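Local coordinates for phosphonate monoester hydrolase (Ruegeria pomeroyi, PDB 4UPK), which belongs to the sulfatase family of the alkaline phosphatase clan, hydrolases built around a central mixed beta sheet packed between helices, at residues R74-T79 with A367-L372; T116-A121 with D400-E405; L147-F152 with E162-M167; L237-P242 with T318-H323. All coordinates share one frame; numbering follows the deposited sequence.

Interaction 1: residues R74-T79 with A367-L372; sequences RHYSVT and AYHTPL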
loop_
_atom_site.group_PDB
_atom_site.type_symbol
_atom_site.label_atom_id
_atom_site.label_comp_id
_atom_site.label_asym_id
_atom_site.label_seq_id
_atom_site.Cartn_x
_atom_site.Cartn_y
_atom_site.Cartn_z
ATOM N N ARG A 74 40.089 11.683 2.866
ATOM C CA ARG A 74 39.381 12.217 4.033
ATOM C C ARG A 74 37.935 11.709 4.027
ATOM O O ARG A 74 36.994 12.486 4.187
ATOM C CB ARG A 74 39.469 13.762 4.053
ATOM C CG ARG A 74 39.682 14.332 5.447
ATOM C CD ARG A 74 40.157 15.775 5.418
ATOM N NE ARG A 74 40.569 16.248 6.748
ATOM C CZ ARG A 74 39.948 17.202 7.444
ATOM N NH1 ARG A 74 38.876 17.811 6.945
ATOM N NH2 ARG A 74 40.399 17.558 8.642
ATOM N N HIS A 75 37.774 10.384 3.831
ATOM C CA HIS A 75 36.488 9.702 3.741
ATOM C C HIS A 75 36.081 9.071 5.067
ATOM O O HIS A 75 36.822 8.267 5.640
ATOM C CB HIS A 75 36.496 8.669 2.609
ATOM C CG HIS A 75 35.144 8.122 2.290
ATOM N ND1 HIS A 75 34.197 8.882 1.625
ATOM C CD2 HIS A 75 34.610 6.915 2.577
ATOM C CE1 HIS A 75 33.129 8.108 1.510
ATOM N NE2 HIS A 75 33.325 6.921 2.075
ATOM N N TYR A 76 34.880 9.437 5.549
ATOM C CA TYR A 76 34.385 8.993 6.844
ATOM C C TYR A 76 33.004 8.411 6.788
ATOM O O TYR A 76 32.146 8.916 6.074
ATOM C CB TYR A 76 34.425 10.170 7.854
ATOM C CG TYR A 76 35.825 10.645 8.170
ATOM C CD1 TYR A 76 36.490 11.534 7.329
ATOM C CD2 TYR A 76 36.499 10.195 9.302
ATOM C CE1 TYR A 76 37.825 11.885 7.551
ATOM C CE2 TYR A 76 37.820 10.584 9.559
ATOM C CZ TYR A 76 38.473 11.434 8.679
ATOM O OH TYR A 76 39.767 11.851 8.903
ATOM N N SER A 77 32.781 7.348 7.578
ATOM C CA SER A 77 31.458 6.750 7.754
ATOM C C SER A 77 30.611 7.804 8.529
ATOM O O SER A 77 31.151 8.447 9.431
ATOM C CB SER A 77 31.575 5.463 8.566
ATOM O OG SER A 77 30.287 4.904 8.748
ATOM N N VAL A 78 29.332 8.025 8.158
ATOM C CA VAL A 78 28.477 9.007 8.838
ATOM C C VAL A 78 27.800 8.417 10.067
ATOM O O VAL A 78 27.157 9.136 10.838
ATOM C CB VAL A 78 27.473 9.755 7.913
ATOM C CG1 VAL A 78 28.163 10.311 6.679
ATOM C CG2 VAL A 78 26.282 8.869 7.529
ATOM N N THR A 79 27.921 7.102 10.249
ATOM C CA THR A 79 27.333 6.442 11.408
ATOM C C THR A 79 27.948 5.109 11.689
ATOM O O THR A 79 28.683 4.595 10.864
ATOM C CB THR A 79 25.787 6.470 11.422
ATOM O OG1 THR A 79 25.319 6.045 12.702
ATOM C CG2 THR A 79 25.181 5.644 10.329
ATOM N N ALA A 367 37.577 4.535 13.976
ATOM C CA ALA A 367 36.294 3.822 13.892
ATOM C C ALA A 367 35.451 4.232 12.654
ATOM O O ALA A 367 34.515 3.510 12.307
ATOM C CB ALA A 367 35.494 4.047 15.169
ATOM N N TYR A 368 35.785 5.377 11.995
ATOM C CA TYR A 368 35.025 5.975 10.883
ATOM C C TYR A 368 35.814 6.187 9.622
ATOM O O TYR A 368 35.229 6.069 8.553
ATOM C CB TYR A 368 34.364 7.327 11.292
ATOM C CG TYR A 368 33.498 7.228 12.522
ATOM C CD1 TYR A 368 34.046 7.351 13.793
ATOM C CD2 TYR A 368 32.117 7.048 12.420
ATOM C CE1 TYR A 368 33.263 7.219 14.938
ATOM C CE2 TYR A 368 31.318 6.932 13.561
ATOM C CZ TYR A 368 31.902 7.007 14.819
ATOM O OH TYR A 368 31.161 6.888 15.971
ATOM N N HIS A 369 37.103 6.564 9.730
ATOM C CA HIS A 369 37.993 6.799 8.585
ATOM C C HIS A 369 38.125 5.502 7.739
ATOM O O HIS A 369 38.601 4.463 8.216
ATOM C CB HIS A 369 39.367 7.331 9.042
ATOM C CG HIS A 369 40.143 8.019 7.960
ATOM N ND1 HIS A 369 41.455 8.415 8.154
ATOM C CD2 HIS A 369 39.766 8.373 6.709
ATOM C CE1 HIS A 369 41.826 9.001 7.028
ATOM N NE2 HIS A 369 40.845 8.993 6.128
ATOM N N THR A 370 37.603 5.552 6.516
ATOM C CA THR A 370 37.551 4.389 5.624
ATOM C C THR A 370 38.161 4.647 4.258
ATOM O O THR A 370 38.089 5.770 3.760
ATOM C CB THR A 370 36.121 3.845 5.523
ATOM O OG1 THR A 370 35.201 4.926 5.369
ATOM C CG2 THR A 370 35.734 3.062 6.725
ATOM N N PRO A 371 38.777 3.613 3.633
ATOM C CA PRO A 371 39.326 3.818 2.292
ATOM C C PRO A 371 38.206 3.941 1.253
ATOM O O PRO A 371 37.113 3.412 1.450
ATOM C CB PRO A 371 40.184 2.570 2.064
ATOM C CG PRO A 371 39.529 1.500 2.899
ATOM C CD PRO A 371 38.963 2.217 4.096
ATOM N N LEU A 372 38.477 4.676 0.161
ATOM C CA LEU A 372 37.557 4.881 -0.939
ATOM C C LEU A 372 38.315 5.038 -2.255
ATOM O O LEU A 372 39.126 5.953 -2.405
ATOM C CB LEU A 372 36.553 6.053 -0.715
ATOM C CG LEU A 372 35.589 6.352 -1.890
ATOM C CD1 LEU A 372 34.667 5.181 -2.197
ATOM C CD2 LEU A 372 34.769 7.563 -1.627
HETATM O O HOH W 1 39.656 7.871 3.623
#
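Tyr76 and His369 face each other in a single beta bridge, CA atoms 4.6 Å apart, where the end of strand 70-76 meets the loop leading into strand 372-375 of the central sheet. Two backbone bonds close it: Thr370 N gives to His75 O at 3.0 Å, and Ser77 N to Tyr368 O at 2.9 Å. Beside the bridge the Tyr76 and His369 rings form an offset stack, centroids 4.6 Å apart and planes 11° from parallel. The phenol oxygen sits over the centre of the imidazole, while His369 CD2 lies above the rim of the phenol ring. His369 has CG anti to the backbone N (chi1 -160°). The edge of its ring lies against the main chain: CD2 meets His75 O in plane at 3.1 Å, and NE2 is hydrogen-bonded to Arg73 O. Leu372 CD2 lies over one face of the His75 imidazole, 3.7 Å from its centroid, a CH-pi contact; His75 ND1 is bonded to Thr389 OG1. Water 1 accepts from His75 N and donates to Thr370 O. His75 O thus takes one nearly straight N-H bond, with His369 CA and CD2 also close, so this carbonyl of a buried residue is held mainly by the loop backbone.

Interaction 2: residues T116-A121 with D400-E405; sequences TEMRKA and DWVGQE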
loop_
_atom_site.group_PDB
_atom_site.type_symbol
_atom_site.label_atom_id
_atom_site.label_comp_id
_atom_site.label_asym_id
_atom_site.label_seq_id
_atom_site.Cartn_x
_atom_site.Cartn_y
_atom_site.Cartn_z
ATOM N N THR A 116 16.496 0.145 -5.222
ATOM C CA THR A 116 15.194 0.618 -5.713
ATOM C C THR A 116 15.363 1.643 -6.837
ATOM O O THR A 116 14.644 1.588 -7.836
ATOM C CB THR A 116 14.329 1.171 -4.574
ATOM O OG1 THR A 116 15.024 2.231 -3.914
ATOM C CG2 THR A 116 13.903 0.094 -3.577
ATOM N N GLU A 117 16.337 2.551 -6.682
ATOM C CA GLU A 117 16.630 3.588 -7.664
ATOM C C GLU A 117 17.311 3.036 -8.910
ATOM O O GLU A 117 16.970 3.477 -10.003
ATOM C CB GLU A 117 17.368 4.780 -7.036
ATOM C CG GLU A 117 16.603 5.505 -5.935
ATOM C CD GLU A 117 15.105 5.667 -6.102
ATOM O OE1 GLU A 117 14.681 6.542 -6.893
ATOM O OE2 GLU A 117 14.354 4.920 -5.431
ATOM N N MET A 118 18.218 2.040 -8.756
ATOM C CA MET A 118 18.874 1.350 -9.871
ATOM C C MET A 118 17.879 0.500 -10.656
ATOM O O MET A 118 18.050 0.354 -11.862
ATOM C CB MET A 118 20.077 0.502 -9.415
ATOM C CG MET A 118 21.321 1.337 -9.067
ATOM S SD MET A 118 22.115 2.153 -10.476
ATOM C CE MET A 118 23.108 0.826 -11.118
ATOM N N ARG A 119 16.820 -0.025 -9.992
ATOM C CA ARG A 119 15.747 -0.794 -10.635
ATOM C C ARG A 119 14.939 0.080 -11.601
ATOM O O ARG A 119 14.485 -0.408 -12.649
ATOM C CB ARG A 119 14.825 -1.439 -9.598
ATOM C CG ARG A 119 15.411 -2.706 -8.996
ATOM C CD ARG A 119 14.310 -3.568 -8.438
ATOM N NE ARG A 119 14.831 -4.834 -7.935
ATOM C CZ ARG A 119 14.291 -6.024 -8.177
ATOM N NH1 ARG A 119 13.220 -6.131 -8.959
ATOM N NH2 ARG A 119 14.826 -7.117 -7.654
ATOM N N LYS A 120 14.790 1.383 -11.247
ATOM C CA LYS A 120 14.139 2.406 -12.079
ATOM C C LYS A 120 14.969 2.673 -13.351
ATOM O O LYS A 120 14.402 2.968 -14.400
ATOM C CB LYS A 120 13.913 3.708 -11.294
ATOM C CG LYS A 120 12.943 3.580 -10.119
ATOM C CD LYS A 120 12.786 4.910 -9.405
ATOM C CE LYS A 120 11.885 4.796 -8.203
ATOM N NZ LYS A 120 11.883 6.035 -7.376
ATOM N N ALA A 121 16.305 2.504 -13.260
ATOM C CA ALA A 121 17.265 2.641 -14.358
ATOM C C ALA A 121 17.377 1.338 -15.216
ATOM O O ALA A 121 18.120 1.313 -16.204
ATOM C CB ALA A 121 18.631 3.053 -13.811
ATOM N N ASP A 400 24.079 9.285 -10.487
ATOM C CA ASP A 400 24.528 10.340 -11.389
ATOM C C ASP A 400 25.187 9.693 -12.616
ATOM O O ASP A 400 24.751 9.941 -13.743
ATOM C CB ASP A 400 25.504 11.272 -10.641
ATOM C CG ASP A 400 26.076 12.450 -11.407
ATOM O OD1 ASP A 400 25.688 12.645 -12.581
ATOM O OD2 ASP A 400 26.918 13.181 -10.829
ATOM N N TRP A 401 26.184 8.800 -12.382
ATOM C CA TRP A 401 26.930 8.098 -13.422
ATOM C C TRP A 401 26.054 7.266 -14.384
ATOM O O TRP A 401 26.329 7.265 -15.583
ATOM C CB TRP A 401 28.072 7.280 -12.804
ATOM C CG TRP A 401 29.016 6.709 -13.812
ATOM C CD1 TRP A 401 30.109 7.320 -14.355
ATOM C CD2 TRP A 401 28.959 5.395 -14.389
ATOM N NE1 TRP A 401 30.741 6.466 -15.232
ATOM C CE2 TRP A 401 30.043 5.285 -15.289
ATOM C CE3 TRP A 401 28.079 4.306 -14.253
ATOM C CZ2 TRP A 401 30.290 4.117 -16.026
ATOM C CZ3 TRP A 401 28.324 3.152 -14.983
ATOM C CH2 TRP A 401 29.421 3.063 -15.856
ATOM N N VAL A 402 24.991 6.608 -13.883
ATOM C CA VAL A 402 24.065 5.825 -14.712
ATOM C C VAL A 402 23.002 6.727 -15.391
ATOM O O VAL A 402 22.300 6.283 -16.315
ATOM C CB VAL A 402 23.434 4.593 -13.982
ATOM C CG1 VAL A 402 24.502 3.691 -13.384
ATOM C CG2 VAL A 402 22.427 5.011 -12.909
ATOM N N GLY A 403 22.888 7.970 -14.912
ATOM C CA GLY A 403 21.943 8.953 -15.426
ATOM C C GLY A 403 20.547 8.808 -14.856
ATOM O O GLY A 403 19.569 9.100 -15.545
ATOM N N GLN A 404 20.447 8.343 -13.600
ATOM C CA GLN A 404 19.186 8.141 -12.885
ATOM C C GLN A 404 19.005 9.255 -11.861
ATOM O O GLN A 404 19.968 9.613 -11.176
ATOM C CB GLN A 404 19.173 6.754 -12.205
ATOM C CG GLN A 404 17.881 6.388 -11.482
ATOM C CD GLN A 404 16.641 6.397 -12.364
ATOM O OE1 GLN A 404 16.644 5.932 -13.515
ATOM N NE2 GLN A 404 15.530 6.896 -11.822
ATOM N N GLU A 405 17.773 9.799 -11.765
ATOM C CA GLU A 405 17.385 10.869 -10.849
ATOM C C GLU A 405 17.741 10.506 -9.415
ATOM O O GLU A 405 17.462 9.387 -8.968
ATOM C CB GLU A 405 15.873 11.138 -10.954
ATOM C CG GLU A 405 15.417 12.407 -10.249
ATOM C CD GLU A 405 13.927 12.699 -10.260
ATOM O OE1 GLU A 405 13.189 12.088 -11.067
ATOM O OE2 GLU A 405 13.500 13.565 -9.464
#
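The carboxamide arm of Gln404 lies over the last turn of helix 114-120, touching Glu117, Lys120 and Ala121. Its CG rests on Glu117 O at 3.4 Å, and there the chain bends (chi2 58°), swinging CD round toward Lys120. The amide then splits its two ends: NE2 packs on Lys120 CB at 3.6 Å, and OE1 lies beside Ala121 CB at 3.5 Å. OE1 is also near Ala121 N, but at a poor angle, and no hydrogen bond spans the two segments. Lys120 crosses Gln404 at about a right angle, its chain extended beyond CG, and carries NZ back to Glu117 OE1 in a salt bridge of 2.9 Å that uses the syn lone pair. Gln404 follows Gly403, whose positive phi ends helix 394-402 in a Schellman motif, with Gly403 N bonded to Asp400 O at 3.0 Å. Both helices lie against the central sheet of this alpha/beta fold, where Met118 and Val402 each touch Val36 of strand 35-41. Met118 is folded twice, at chi2 (-68°) and chi3 (-83°): SD reaches Val402 CG2 at 3.8 Å, and CE comes to Val402 CG1 at 3.9 Å. Ala121 CB approaches the same CG2 more loosely, at 4.4 Å. Helix 114-120 also meets the second subunit: Arg119 makes a salt bridge with Asp144 there, and Lys120 O accepts from Asn143 ND2 of that subunit.

Interaction 3: residues L147-F152 with E162-M167; sequences LKTYEF and EMRLEM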
loop_
_atom_site.group_PDB
_atom_site.type_symbol
_atom_site.label_atom_id
_atom_site.label_comp_id
_atom_site.label_asym_id
_atom_site.label_seq_id
_atom_site.Cartn_x
_atom_site.Cartn_y
_atom_site.Cartn_z
ATOM N N LEU A 147 11.688 -10.573 9.686
ATOM C CA LEU A 147 11.594 -9.832 10.944
ATOM C C LEU A 147 12.316 -10.549 12.110
ATOM O O LEU A 147 12.188 -10.130 13.255
ATOM C CB LEU A 147 10.107 -9.527 11.292
ATOM C CG LEU A 147 9.299 -8.658 10.307
ATOM C CD1 LEU A 147 7.889 -8.495 10.801
ATOM C CD2 LEU A 147 9.949 -7.271 10.107
ATOM N N LYS A 148 13.047 -11.633 11.821
ATOM C CA LYS A 148 13.760 -12.409 12.850
ATOM C C LYS A 148 15.273 -12.196 12.830
ATOM O O LYS A 148 15.976 -12.653 13.724
ATOM C CB LYS A 148 13.388 -13.897 12.778
ATOM C CG LYS A 148 11.997 -14.173 13.288
ATOM C CD LYS A 148 11.750 -15.667 13.445
ATOM C CE LYS A 148 10.308 -15.942 13.805
ATOM N NZ LYS A 148 9.380 -15.628 12.680
ATOM N N THR A 149 15.764 -11.456 11.833
ATOM C CA THR A 149 17.188 -11.157 11.679
ATOM C C THR A 149 17.439 -9.732 11.182
ATOM O O THR A 149 16.711 -9.259 10.310
ATOM C CB THR A 149 17.880 -12.231 10.799
ATOM O OG1 THR A 149 19.276 -11.949 10.738
ATOM C CG2 THR A 149 17.288 -12.333 9.380
ATOM N N TYR A 150 18.475 -9.056 11.735
ATOM C CA TYR A 150 18.846 -7.726 11.277
ATOM C C TYR A 150 19.955 -7.769 10.214
ATOM O O TYR A 150 20.555 -6.744 9.892
ATOM C CB TYR A 150 19.134 -6.753 12.433
ATOM C CG TYR A 150 20.272 -7.103 13.372
ATOM C CD1 TYR A 150 21.601 -7.007 12.959
ATOM C CD2 TYR A 150 20.032 -7.358 14.721
ATOM C CE1 TYR A 150 22.655 -7.274 13.831
ATOM C CE2 TYR A 150 21.081 -7.603 15.611
ATOM C CZ TYR A 150 22.392 -7.568 15.157
ATOM O OH TYR A 150 23.441 -7.806 16.017
ATOM N N GLU A 151 20.203 -8.967 9.662
ATOM C CA GLU A 151 21.182 -9.249 8.615
ATOM C C GLU A 151 20.474 -9.453 7.272
ATOM O O GLU A 151 21.134 -9.724 6.258
ATOM C CB GLU A 151 21.933 -10.540 8.947
ATOM C CG GLU A 151 22.818 -10.534 10.176
ATOM C CD GLU A 151 23.605 -11.827 10.253
ATOM O OE1 GLU A 151 22.985 -12.918 10.272
ATOM O OE2 GLU A 151 24.851 -11.748 10.216
ATOM N N PHE A 152 19.132 -9.356 7.281
ATOM C CA PHE A 152 18.251 -9.565 6.133
ATOM C C PHE A 152 18.526 -8.626 4.923
ATOM O O PHE A 152 18.782 -7.436 5.150
ATOM C CB PHE A 152 16.776 -9.513 6.572
ATOM C CG PHE A 152 15.875 -10.323 5.671
ATOM C CD1 PHE A 152 15.821 -11.708 5.780
ATOM C CD2 PHE A 152 15.137 -9.706 4.663
ATOM C CE1 PHE A 152 15.030 -12.464 4.909
ATOM C CE2 PHE A 152 14.364 -10.460 3.779
ATOM C CZ PHE A 152 14.302 -11.836 3.914
ATOM N N GLU A 162 23.893 -15.761 -0.497
ATOM C CA GLU A 162 23.663 -15.330 0.875
ATOM C C GLU A 162 24.969 -15.559 1.639
ATOM O O GLU A 162 25.490 -16.676 1.672
ATOM C CB GLU A 162 22.505 -16.132 1.518
ATOM C CG GLU A 162 22.259 -15.832 2.997
ATOM C CD GLU A 162 23.040 -16.679 3.988
ATOM O OE1 GLU A 162 22.937 -17.924 3.912
ATOM O OE2 GLU A 162 23.764 -16.101 4.833
ATOM N N MET A 163 25.473 -14.512 2.278
ATOM C CA MET A 163 26.705 -14.593 3.047
ATOM C C MET A 163 26.713 -13.551 4.162
ATOM O O MET A 163 27.483 -12.586 4.141
ATOM C CB MET A 163 27.953 -14.540 2.148
ATOM C CG MET A 163 29.268 -14.811 2.886
ATOM S SD MET A 163 30.102 -16.379 2.491
ATOM C CE MET A 163 29.942 -16.399 0.928
ATOM N N ARG A 164 25.838 -13.782 5.146
ATOM C CA ARG A 164 25.739 -12.985 6.353
ATOM C C ARG A 164 26.482 -13.779 7.434
ATOM O O ARG A 164 26.330 -15.000 7.504
ATOM C CB ARG A 164 24.265 -12.785 6.758
ATOM C CG ARG A 164 23.351 -12.421 5.614
ATOM C CD ARG A 164 21.925 -12.800 5.943
ATOM N NE ARG A 164 21.197 -13.165 4.732
ATOM C CZ ARG A 164 19.897 -13.414 4.686
ATOM N NH1 ARG A 164 19.158 -13.326 5.786
ATOM N NH2 ARG A 164 19.322 -13.755 3.543
ATOM N N LEU A 165 27.268 -13.076 8.280
ATOM C CA LEU A 165 28.089 -13.637 9.344
ATOM C C LEU A 165 27.391 -14.645 10.261
ATOM O O LEU A 165 27.927 -15.729 10.476
ATOM C CB LEU A 165 28.853 -12.542 10.113
ATOM C CG LEU A 165 29.774 -12.981 11.269
ATOM C CD1 LEU A 165 30.931 -13.864 10.783
ATOM C CD2 LEU A 165 30.289 -11.766 12.032
ATOM N N GLU A 166 26.196 -14.339 10.736
ATOM C CA GLU A 166 25.453 -15.247 11.627
ATOM C C GLU A 166 24.726 -16.390 10.887
ATOM O O GLU A 166 24.203 -17.309 11.535
ATOM C CB GLU A 166 24.502 -14.469 12.566
ATOM C CG GLU A 166 25.185 -13.429 13.472
ATOM C CD GLU A 166 26.353 -13.870 14.348
ATOM O OE1 GLU A 166 26.238 -14.917 15.028
ATOM O OE2 GLU A 166 27.379 -13.152 14.370
ATOM N N MET A 167 24.745 -16.368 9.536
ATOM C CA MET A 167 24.120 -17.411 8.722
ATOM C C MET A 167 25.131 -18.168 7.826
ATOM O O MET A 167 25.669 -19.201 8.255
ATOM C CB MET A 167 22.954 -16.828 7.922
ATOM C CG MET A 167 22.013 -17.874 7.431
ATOM S SD MET A 167 20.515 -17.134 6.779
ATOM C CE MET A 167 19.709 -18.598 6.170
HETATM O O HOH W 2 20.220 -14.258 8.714
#
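The Phe152 ring and the Arg164 guanidinium run side by side, pointing the same way, with their planes 84° apart; NH1 is 3.7 Å from Phe152 CD1. Met167 SD lies 4.1 Å above one face of the guanidinium, toward its rim, and Thr149 CG2 stands at the edge, near the plane. NH2 makes a salt bridge with Glu159, while NH1 gives to water 2, which in turn donates weakly to Glu151 OE1. Further back along the side chain, Arg164 CD packs on Glu151 O at 3.2 Å. The Glu151 chain runs extended beyond CG (chi2 -173°), and its carboxylate reaches the backbone of 162-167: OE2 accepts from Glu166 N at 3.0 Å, nearly straight at 172° and on the syn lone pair. OE1 touches Glu166 CB at 3.2 Å. His158 and Trp228 of the second subunit pack against Arg164 and Met167, so this surface also belongs to a subunit interface. Arg164 to Met167 is a type I beta turn, closed by Met167 N to Arg164 O at 2.9 Å. The N-H of its third residue, Glu166, is the one that the Glu151 carboxylate takes, and by that bond Glu151 ties together the loops at the two ends of strand 158-162.

Interaction 4: residues L237-P242 with T318-H323; sequences LTYIRP and TEVDTH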
loop_
_atom_site.group_PDB
_atom_site.type_symbol
_atom_site.label_atom_id
_atom_site.label_comp_id
_atom_site.label_asym_id
_atom_site.label_seq_id
_atom_site.Cartn_x
_atom_site.Cartn_y
_atom_site.Cartn_z
ATOM N N LEU A 237 29.179 -6.751 -3.966
ATOM C CA LEU A 237 29.990 -7.799 -3.341
ATOM C C LEU A 237 30.556 -7.281 -2.000
ATOM O O LEU A 237 31.191 -6.224 -1.944
ATOM C CB LEU A 237 31.064 -8.265 -4.352
ATOM C CG LEU A 237 32.188 -9.232 -3.939
ATOM C CD1 LEU A 237 31.700 -10.670 -3.837
ATOM C CD2 LEU A 237 33.315 -9.178 -4.956
ATOM N N THR A 238 30.237 -8.017 -0.910
ATOM C CA THR A 238 30.505 -7.656 0.479
ATOM C C THR A 238 31.322 -8.690 1.259
ATOM O O THR A 238 30.809 -9.739 1.671
ATOM C CB THR A 238 29.168 -7.354 1.192
ATOM O OG1 THR A 238 28.380 -8.542 1.164
ATOM C CG2 THR A 238 28.385 -6.190 0.555
ATOM N N TYR A 239 32.588 -8.358 1.495
ATOM C CA TYR A 239 33.516 -9.181 2.255
ATOM C C TYR A 239 33.458 -8.783 3.712
ATOM O O TYR A 239 33.674 -7.619 4.038
ATOM C CB TYR A 239 34.957 -8.989 1.750
ATOM C CG TYR A 239 35.193 -9.459 0.335
ATOM C CD1 TYR A 239 35.368 -10.810 0.052
ATOM C CD2 TYR A 239 35.298 -8.547 -0.718
ATOM C CE1 TYR A 239 35.625 -11.251 -1.245
ATOM C CE2 TYR A 239 35.566 -8.974 -2.020
ATOM C CZ TYR A 239 35.735 -10.333 -2.276
ATOM O OH TYR A 239 36.027 -10.797 -3.532
ATOM N N ILE A 240 33.176 -9.751 4.580
ATOM C CA ILE A 240 33.131 -9.574 6.018
ATOM C C ILE A 240 34.522 -9.350 6.581
ATOM O O ILE A 240 34.704 -8.468 7.405
ATOM C CB ILE A 240 32.350 -10.736 6.728
ATOM C CG1 ILE A 240 32.084 -10.423 8.231
ATOM C CG2 ILE A 240 32.995 -12.113 6.528
ATOM C CD1 ILE A 240 31.165 -9.153 8.451
ATOM N N ARG A 241 35.508 -10.151 6.107
ATOM C CA ARG A 241 36.905 -10.096 6.495
ATOM C C ARG A 241 37.579 -8.810 6.026
ATOM O O ARG A 241 37.285 -8.365 4.913
ATOM C CB ARG A 241 37.675 -11.321 5.957
ATOM C CG ARG A 241 37.149 -12.671 6.436
ATOM C CD ARG A 241 36.995 -12.769 7.931
ATOM N NE ARG A 241 36.655 -14.127 8.337
ATOM C CZ ARG A 241 36.761 -14.595 9.578
ATOM N NH1 ARG A 241 37.243 -13.825 10.549
ATOM N NH2 ARG A 241 36.414 -15.842 9.852
ATOM N N PRO A 242 38.493 -8.192 6.833
ATOM C CA PRO A 242 38.915 -8.557 8.211
ATOM C C PRO A 242 37.854 -8.184 9.244
ATOM O O PRO A 242 37.348 -7.063 9.230
ATOM C CB PRO A 242 40.222 -7.769 8.377
ATOM C CG PRO A 242 39.988 -6.502 7.559
ATOM C CD PRO A 242 39.161 -6.943 6.374
ATOM N N THR A 318 45.027 -8.892 3.643
ATOM C CA THR A 318 45.854 -9.366 2.520
ATOM C C THR A 318 45.086 -10.471 1.708
ATOM O O THR A 318 45.077 -10.413 0.486
ATOM C CB THR A 318 47.286 -9.715 3.013
ATOM O OG1 THR A 318 47.932 -8.491 3.371
ATOM C CG2 THR A 318 48.151 -10.441 1.948
ATOM N N GLU A 319 44.402 -11.418 2.386
ATOM C CA GLU A 319 43.618 -12.440 1.706
ATOM C C GLU A 319 42.424 -11.824 0.941
ATOM O O GLU A 319 42.133 -12.254 -0.166
ATOM C CB GLU A 319 43.182 -13.549 2.666
ATOM C CG GLU A 319 42.527 -14.738 1.942
ATOM C CD GLU A 319 41.720 -15.653 2.844
ATOM O OE1 GLU A 319 41.354 -15.217 3.958
ATOM O OE2 GLU A 319 41.474 -16.816 2.453
ATOM N N VAL A 320 41.789 -10.779 1.484
ATOM C CA VAL A 320 40.703 -10.065 0.778
ATOM C C VAL A 320 41.284 -9.440 -0.497
ATOM O O VAL A 320 40.695 -9.564 -1.576
ATOM C CB VAL A 320 40.006 -9.027 1.709
ATOM C CG1 VAL A 320 39.271 -7.939 0.928
ATOM C CG2 VAL A 320 39.080 -9.727 2.698
ATOM N N ASP A 321 42.461 -8.799 -0.359
ATOM C CA ASP A 321 43.197 -8.208 -1.462
ATOM C C ASP A 321 43.450 -9.199 -2.606
ATOM O O ASP A 321 43.154 -8.845 -3.731
ATOM C CB ASP A 321 44.514 -7.608 -0.994
ATOM C CG ASP A 321 45.131 -6.750 -2.064
ATOM O OD1 ASP A 321 44.777 -5.565 -2.136
ATOM O OD2 ASP A 321 45.899 -7.292 -2.891
ATOM N N THR A 322 44.004 -10.407 -2.331
ATOM C CA THR A 322 44.300 -11.450 -3.346
ATOM C C THR A 322 43.046 -11.823 -4.140
ATOM O O THR A 322 43.119 -11.944 -5.354
ATOM C CB THR A 322 44.924 -12.708 -2.692
ATOM O OG1 THR A 322 46.034 -12.353 -1.864
ATOM C CG2 THR A 322 45.354 -13.766 -3.710
ATOM N N HIS A 323 41.907 -12.002 -3.451
ATOM C CA HIS A 323 40.636 -12.335 -4.079
ATOM C C HIS A 323 40.016 -11.194 -4.890
ATOM O O HIS A 323 39.374 -11.476 -5.893
ATOM C CB HIS A 323 39.664 -13.004 -3.092
ATOM C CG HIS A 323 40.112 -14.380 -2.727
ATOM N ND1 HIS A 323 39.952 -15.434 -3.598
ATOM C CD2 HIS A 323 40.800 -14.809 -1.644
ATOM C CE1 HIS A 323 40.511 -16.481 -3.009
ATOM N NE2 HIS A 323 41.037 -16.152 -1.832
#
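Arg241, whose CB and carbonyl oxygen rest on Val320, has its guanidinium gripped from two places: NE forms a salt bridge with Asp213 OD2, and NH1 bonds to Pro245 O. The contact is helix-on-sheet packing of an alpha/beta fold: the long helix 303-333 packs against the end of strand 234-239, which runs parallel to strand 35-41 in the central sheet. Arg241 is bent at chi2 (-52°), and its end leads away from the helix, leaving the base of the side chain to meet Val320, CB to CG2 at 3.9 Å. That methyl does most of the work. Val320 CG2, anti to the carbonyl carbon, meets Arg241 O at 3.2 Å and Tyr239 CB at 4.3 Å. Ile41 of the neighbouring strand also touches Val320. One helical turn on, His323 lies loosely near the other end of the tyrosine: Tyr239 OH is 4.2 Å from His323 O and 4.3 Å from His323 CB, packing distances both. The polar ends look to other residues, Tyr239 OH bonding to Thr218 OG1 and His323 ND1 to Arg326 NH1. No hydrogen bond joins the segments. The peptide between Arg241 and Pro242 is cis, and the nitrogen of Pro242 lies 4.4 Å from Val320 CG2.

Overall arrangement
Interactions 1 and 4 both reach the central sheet, with centres about 18 Å apart and nearest atoms about 9 Å; interaction 1 is the more central, about 7 Å from the middle of the chain. Interaction 2 lies about 23 Å from that middle, between helices 114-120 and 394-402. Only interactions 3 and 4 touch, through Leu165 CB and Ile240 CG1 at 4.3 Å, which sets the loop after strand 158-162 against the loop after strand 234-239. Interactions 2 and 3 both meet the second subunit although their centres are about 27 Å apart. Along the chain, interactions 1 and 2 interleave, and each spans the residues of both interactions 3 and 4.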